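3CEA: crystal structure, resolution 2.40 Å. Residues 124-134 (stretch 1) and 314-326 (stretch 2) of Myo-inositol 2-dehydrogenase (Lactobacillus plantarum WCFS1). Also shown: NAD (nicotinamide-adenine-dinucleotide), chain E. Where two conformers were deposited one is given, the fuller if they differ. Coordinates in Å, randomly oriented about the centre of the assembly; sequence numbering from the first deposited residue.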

# COMPACT_ATOMS: atom_id res chain seq x y z
N GLN A 124 -20.40 28.57 32.58
CA GLN A 124 -20.09 28.84 31.18
C GLN A 124 -19.12 27.81 30.64
O GLN A 124 -18.08 27.53 31.25
N ILE A 125 -19.46 27.25 29.49
CA ILE A 125 -18.63 26.23 28.85
C ILE A 125 -17.42 26.88 28.17
O ILE A 125 -17.56 27.88 27.46
N PHE A 126 -16.24 26.32 28.44
CA PHE A 126 -15.05 26.64 27.66
C PHE A 126 -14.52 25.38 26.98
O PHE A 126 -14.43 24.33 27.61
N GLN A 127 -14.15 25.51 25.71
CA GLN A 127 -13.65 24.38 24.94
C GLN A 127 -12.48 24.77 24.04
O GLN A 127 -12.55 25.76 23.31
N SER A 128 -11.41 23.97 24.11
CA SER A 128 -10.23 24.16 23.27
C SER A 128 -10.43 23.51 21.89
O SER A 128 -11.49 22.95 21.61
N GLY A 129 -9.41 23.58 21.04
CA GLY A 129 -9.51 23.05 19.68
C GLY A 129 -8.60 21.90 19.29
O GLY A 129 -8.04 21.90 18.20
N PHE A 130 -8.45 20.91 20.17
CA PHE A 130 -7.70 19.70 19.82
C PHE A 130 -8.60 18.73 19.06
O PHE A 130 -9.13 17.77 19.64
N MSE A 131 -8.77 18.99 17.76
CA MSE A 131 -9.74 18.28 16.93
C MSE A 131 -9.36 16.83 16.64
O MSE A 131 -10.25 16.00 16.41
N ARG A 132 -8.07 16.51 16.67
CA ARG A 132 -7.59 15.17 16.31
C ARG A 132 -8.18 14.08 17.20
O ARG A 132 -8.28 12.92 16.78
N ARG A 133 -8.57 14.45 18.42
CA ARG A 133 -9.22 13.53 19.35
C ARG A 133 -10.60 13.09 18.85
O ARG A 133 -11.11 12.04 19.26
N TYR A 134 -11.19 13.90 17.97
CA TYR A 134 -12.50 13.62 17.37
C TYR A 134 -12.39 12.82 16.08
O TYR A 134 -13.35 12.18 15.65
N GLN A 314 -19.15 20.43 30.54
CA GLN A 314 -17.80 20.80 30.13
C GLN A 314 -17.17 19.66 29.33
O GLN A 314 -17.42 18.48 29.64
N PRO A 315 -16.37 19.99 28.30
CA PRO A 315 -15.72 18.99 27.45
C PRO A 315 -14.69 18.17 28.21
O PRO A 315 -14.24 18.59 29.28
N GLU A 316 -14.33 17.01 27.66
CA GLU A 316 -13.33 16.15 28.28
C GLU A 316 -11.97 16.85 28.38
O GLU A 316 -11.35 16.86 29.45
N VAL A 317 -11.53 17.44 27.27
CA VAL A 317 -10.28 18.17 27.22
C VAL A 317 -10.41 19.47 28.02
O VAL A 317 -11.10 20.41 27.60
N THR A 318 -9.74 19.50 29.17
CA THR A 318 -9.80 20.63 30.10
C THR A 318 -8.82 21.74 29.72
O THR A 318 -8.05 21.60 28.76
N VAL A 319 -8.86 22.84 30.47
CA VAL A 319 -7.92 23.95 30.32
C VAL A 319 -6.51 23.46 30.69
O VAL A 319 -5.53 23.82 30.03
N ASP A 320 -6.45 22.63 31.73
CA ASP A 320 -5.20 22.02 32.21
C ASP A 320 -4.47 21.23 31.12
O ASP A 320 -3.24 21.24 31.06
N ASP A 321 -5.24 20.54 30.28
CA ASP A 321 -4.69 19.81 29.13
C ASP A 321 -4.03 20.75 28.12
O ASP A 321 -3.00 20.41 27.53
N GLY A 322 -4.62 21.93 27.94
CA GLY A 322 -4.10 22.94 27.03
C GLY A 322 -2.84 23.61 27.55
O GLY A 322 -1.92 23.90 26.78
N ILE A 323 -2.81 23.86 28.86
CA ILE A 323 -1.66 24.49 29.51
C ILE A 323 -0.43 23.58 29.43
O ILE A 323 0.63 24.01 28.99
N LYS A 324 -0.61 22.33 29.84
CA LYS A 324 0.46 21.33 29.80
C LYS A 324 1.04 21.14 28.39
O LYS A 324 2.26 21.16 28.21
N ALA A 325 0.16 20.97 27.41
CA ALA A 325 0.58 20.82 26.01
C ALA A 325 1.40 22.01 25.53
O ALA A 325 2.40 21.85 24.82
N LEU A 326 0.97 23.21 25.92
CA LEU A 326 1.67 24.44 25.59
C LEU A 326 3.02 24.53 26.30
O LEU A 326 4.00 25.02 25.73

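Packing of stretch 1 (124-134) against stretch 2 (314-326), two segments far apart in sequence that bury 652 Å² between them. At one end Gln314 (chi1 m, chi2 m) folds its amide against the backbone of stretch 1: Gln314 NE2 donates to Gln124 O at 3.0 Å, and Gln314 OE1 accepts from Phe126 N at 3.3 Å. One side chain thus engages a carbonyl and an amide on both flanks of Ile125, whose CA lies 3.5 Å from Gln314 NE2. The CA-to-CB bond of Ile125 (m, m) points sideways, but the end of the side chain comes nearer, setting Ile125 CD1 3.5 Å from Gln314 NE2 and Ile125 CG2 3.9 Å from Pro315 CD. Pro315, whose CA-to-CB bond points toward stretch 1, is the next bump: Pro315 CG rests 3.2 Å from Phe126 O, and Pro315 CB lies 3.5 Å from Gln127 OE1, at the end of an extended side chain (t, t). Phe126 (t) starts sideways, and its ring reaches the first turn of the helix, where Phe126 CD2 meets Val319 CG2 at 3.9 Å.

Val317 (t) is the central knob, with the largest covered area of stretch 2. Its two methyls enter a hollow walled by Ser128, Phe130 and Arg133. Val317 CG1 lies 3.4 Å from Ser128 OG and 3.9 Å from Phe130 CD2, at the edge of that ring; Val317 CG2 sits over one face of the Arg133 guanidinium, 3.7 Å from Arg133 CZ, so the flat cation serves as a lid on the methyl. Beside this knob, water 1 bridges the backbones, accepting from Ser128 N at 3.0 Å and donating to Val317 O at 3.1 Å. Ser128 (p) points toward stretch 2.

Phe130 (m) also points toward stretch 2, and its ring lies against the low surface at Gly322 and Ala325. Its edge approaches Gly322, with Phe130 CE2 4.1 Å from Gly322 CA, and at its tip Phe130 CZ contacts Ala325 CB at 4.0 Å.

Arg133 (chi1 m, chi2 near -148°) reaches across to stretch 2. Arg133 NH1 makes a long salt bridge to Glu316 OE1 at 3.7 Å, at the guanidinium edge, while Arg133 NH2 stays 4.6 Å from Asp321 OD1. Water 2 spans that gap, donating to Asp321 OD1 at 3.3 Å and accepting weakly from Arg133 NH2 at 3.4 Å. Asp321 (m) also steadies the helix start: Asp321 OD2 accepts from Thr318 N at 3.0 Å, and Asp321 N gives a weak capping bond to Thr318 OG1 at 3.3 Å. Outside the interface, selenomethionine Met131 brings its CE within 3.2 Å of NAD O7N.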

# COMPACT_ATOMS: atom_id res chain seq x y z
CB GLN A 124 -19.51 30.25 31.02
CG GLN A 124 -20.53 31.37 31.14
CD GLN A 124 -19.91 32.71 31.48
OE1 GLN A 124 -20.22 33.31 32.50
NE2 GLN A 124 -19.01 33.18 30.61
CB ILE A 125 -19.44 25.40 27.80
CG1 ILE A 125 -20.77 24.89 28.40
CG2 ILE A 125 -18.60 24.26 27.22
CD1 ILE A 125 -20.64 23.99 29.63
CB PHE A 126 -13.95 27.29 28.51
CG PHE A 126 -12.67 27.53 27.75
CD1 PHE A 126 -12.50 28.69 27.00
CD2 PHE A 126 -11.65 26.59 27.76
CE1 PHE A 126 -11.32 28.91 26.28
CE2 PHE A 126 -10.47 26.80 27.05
CZ PHE A 126 -10.31 27.96 26.31
CB GLN A 127 -14.78 23.77 24.12
CG GLN A 127 -14.48 22.41 23.52
CD GLN A 127 -15.73 21.66 23.11
OE1 GLN A 127 -16.70 21.57 23.88
NE2 GLN A 127 -15.73 21.12 21.90
CB SER A 128 -8.98 23.60 23.96
OG SER A 128 -9.02 22.18 24.03
CB PHE A 130 -7.07 19.03 21.04
CG PHE A 130 -5.93 19.80 21.65
CD1 PHE A 130 -4.82 20.16 20.88
CD2 PHE A 130 -5.94 20.16 22.99
CE1 PHE A 130 -3.75 20.87 21.44
CE2 PHE A 130 -4.88 20.86 23.57
CZ PHE A 130 -3.79 21.22 22.78
CB MSE A 131 -10.00 19.04 15.62
CG MSE A 131 -8.94 18.88 14.53
SE MSE A 131 -7.23 19.68 15.01
CE MSE A 131 -6.23 19.14 13.46
CB ARG A 132 -6.06 15.10 16.32
CG ARG A 132 -5.40 15.98 15.27
CD ARG A 132 -3.93 15.66 15.11
NE ARG A 132 -3.24 16.69 14.35
CZ ARG A 132 -1.92 16.76 14.22
NH1 ARG A 132 -1.13 15.87 14.80
NH2 ARG A 132 -1.38 17.75 13.51
CB ARG A 133 -9.36 14.17 20.74
CG ARG A 133 -8.05 14.33 21.50
CD ARG A 133 -8.29 14.19 22.99
NE ARG A 133 -7.16 14.65 23.80
CZ ARG A 133 -7.07 14.50 25.12
NH1 ARG A 133 -8.03 13.89 25.79
NH2 ARG A 133 -6.01 14.97 25.76
CB TYR A 134 -13.25 14.93 17.11
CG TYR A 134 -13.65 15.68 18.36
CD1 TYR A 134 -12.76 16.55 18.99
CD2 TYR A 134 -14.92 15.52 18.91
CE1 TYR A 134 -13.12 17.24 20.14
CE2 TYR A 134 -15.29 16.20 20.06
CZ TYR A 134 -14.39 17.06 20.67
OH TYR A 134 -14.75 17.74 21.81
CB GLN A 314 -16.94 21.14 31.35
CG GLN A 314 -17.44 22.33 32.18
CD GLN A 314 -17.27 23.68 31.50
OE1 GLN A 314 -16.45 23.85 30.59
NE2 GLN A 314 -18.05 24.66 31.94
CB PRO A 315 -15.02 19.84 26.38
CG PRO A 315 -14.81 21.16 27.03
CD PRO A 315 -16.03 21.37 27.88
CB GLU A 316 -13.19 14.83 27.52
CG GLU A 316 -12.25 13.83 28.19
CD GLU A 316 -12.03 12.56 27.38
OE1 GLU A 316 -11.47 12.64 26.26
OE2 GLU A 316 -12.42 11.48 27.87
CB VAL A 317 -9.82 18.45 25.77
CG1 VAL A 317 -8.52 19.25 25.74
CG2 VAL A 317 -9.66 17.15 25.01
CB THR A 318 -9.51 20.18 31.55
OG1 THR A 318 -8.15 19.75 31.66
CG2 THR A 318 -10.44 19.04 31.98
CB VAL A 319 -8.31 25.15 31.22
CG1 VAL A 319 -7.43 26.37 30.92
CG2 VAL A 319 -9.78 25.50 31.03
CB ASP A 320 -5.49 21.13 33.42
CG ASP A 320 -4.23 20.57 34.06
OD1 ASP A 320 -3.39 21.37 34.53
OD2 ASP A 320 -4.09 19.33 34.08
CB ASP A 321 -5.79 18.99 28.44
CG ASP A 321 -6.21 17.77 29.25
OD1 ASP A 321 -5.32 17.06 29.76
OD2 ASP A 321 -7.43 17.53 29.36
CB ILE A 323 -1.97 24.90 30.98
CG1 ILE A 323 -3.02 26.01 31.02
CG2 ILE A 323 -0.70 25.36 31.69
CD1 ILE A 323 -3.61 26.28 32.39
CB LYS A 324 -0.02 20.00 30.38
CG LYS A 324 -0.24 20.03 31.88
CD LYS A 324 -0.84 18.73 32.38
CE LYS A 324 -0.84 18.67 33.90
NZ LYS A 324 -1.37 17.37 34.39
CB ALA A 325 -0.64 20.60 25.11
CB LEU A 326 0.80 25.65 25.94
CG LEU A 326 1.27 27.06 25.59
CD1 LEU A 326 1.34 27.25 24.08
CD2 LEU A 326 0.34 28.10 26.21
PA NAD E . -5.19 33.47 9.76
O1A NAD E . -5.34 32.76 8.47
O2A NAD E . -4.08 34.45 9.72
O5B NAD E . -6.58 34.18 10.13
C5B NAD E . -6.67 35.10 11.20
C4B NAD E . -7.99 35.87 11.12
O4B NAD E . -8.23 36.57 12.32
C3B NAD E . -7.99 36.89 10.00
O3B NAD E . -9.20 36.75 9.29
C2B NAD E . -7.93 38.24 10.69
O2B NAD E . -8.68 39.22 10.02
C1B NAD E . -8.50 37.94 12.07
N9A NAD E . -7.90 38.80 13.11
C8A NAD E . -6.57 38.98 13.36
N7A NAD E . -6.43 39.84 14.40
C5A NAD E . -7.67 40.21 14.80
C6A NAD E . -8.10 41.07 15.81
N6A NAD E . -7.23 41.49 16.73
N1A NAD E . -9.46 41.26 16.00
C2A NAD E . -10.38 40.61 15.20
N3A NAD E . -9.94 39.76 14.20
C4A NAD E . -8.61 39.56 14.00
O3 NAD E . -4.95 32.42 10.95
PN NAD E . -5.58 30.94 10.93
O1N NAD E . -6.97 31.01 10.41
O2N NAD E . -4.59 30.05 10.29
O5D NAD E . -5.63 30.51 12.47
C5D NAD E . -6.16 31.32 13.49
C4D NAD E . -6.04 30.56 14.81
O4D NAD E . -6.41 29.21 14.63
C3D NAD E . -4.61 30.57 15.34
O3D NAD E . -4.63 30.96 16.70
C2D NAD E . -4.13 29.14 15.19
O2D NAD E . -3.34 28.74 16.28
C1D NAD E . -5.41 28.33 15.11
N1N NAD E . -5.26 27.15 14.23
C2N NAD E . -5.62 25.92 14.70
C3N NAD E . -5.49 24.78 13.90
C7N NAD E . -6.04 23.46 14.33
O7N NAD E . -5.53 22.29 13.74
N7N NAD E . -7.00 23.40 15.26
C4N NAD E . -4.98 24.91 12.60
C5N NAD E . -4.62 26.17 12.13
C6N NAD E . -4.76 27.29 12.96
O HOH W 1 -11.78 21.10 24.69
O HOH W 2 -5.16 13.89 28.91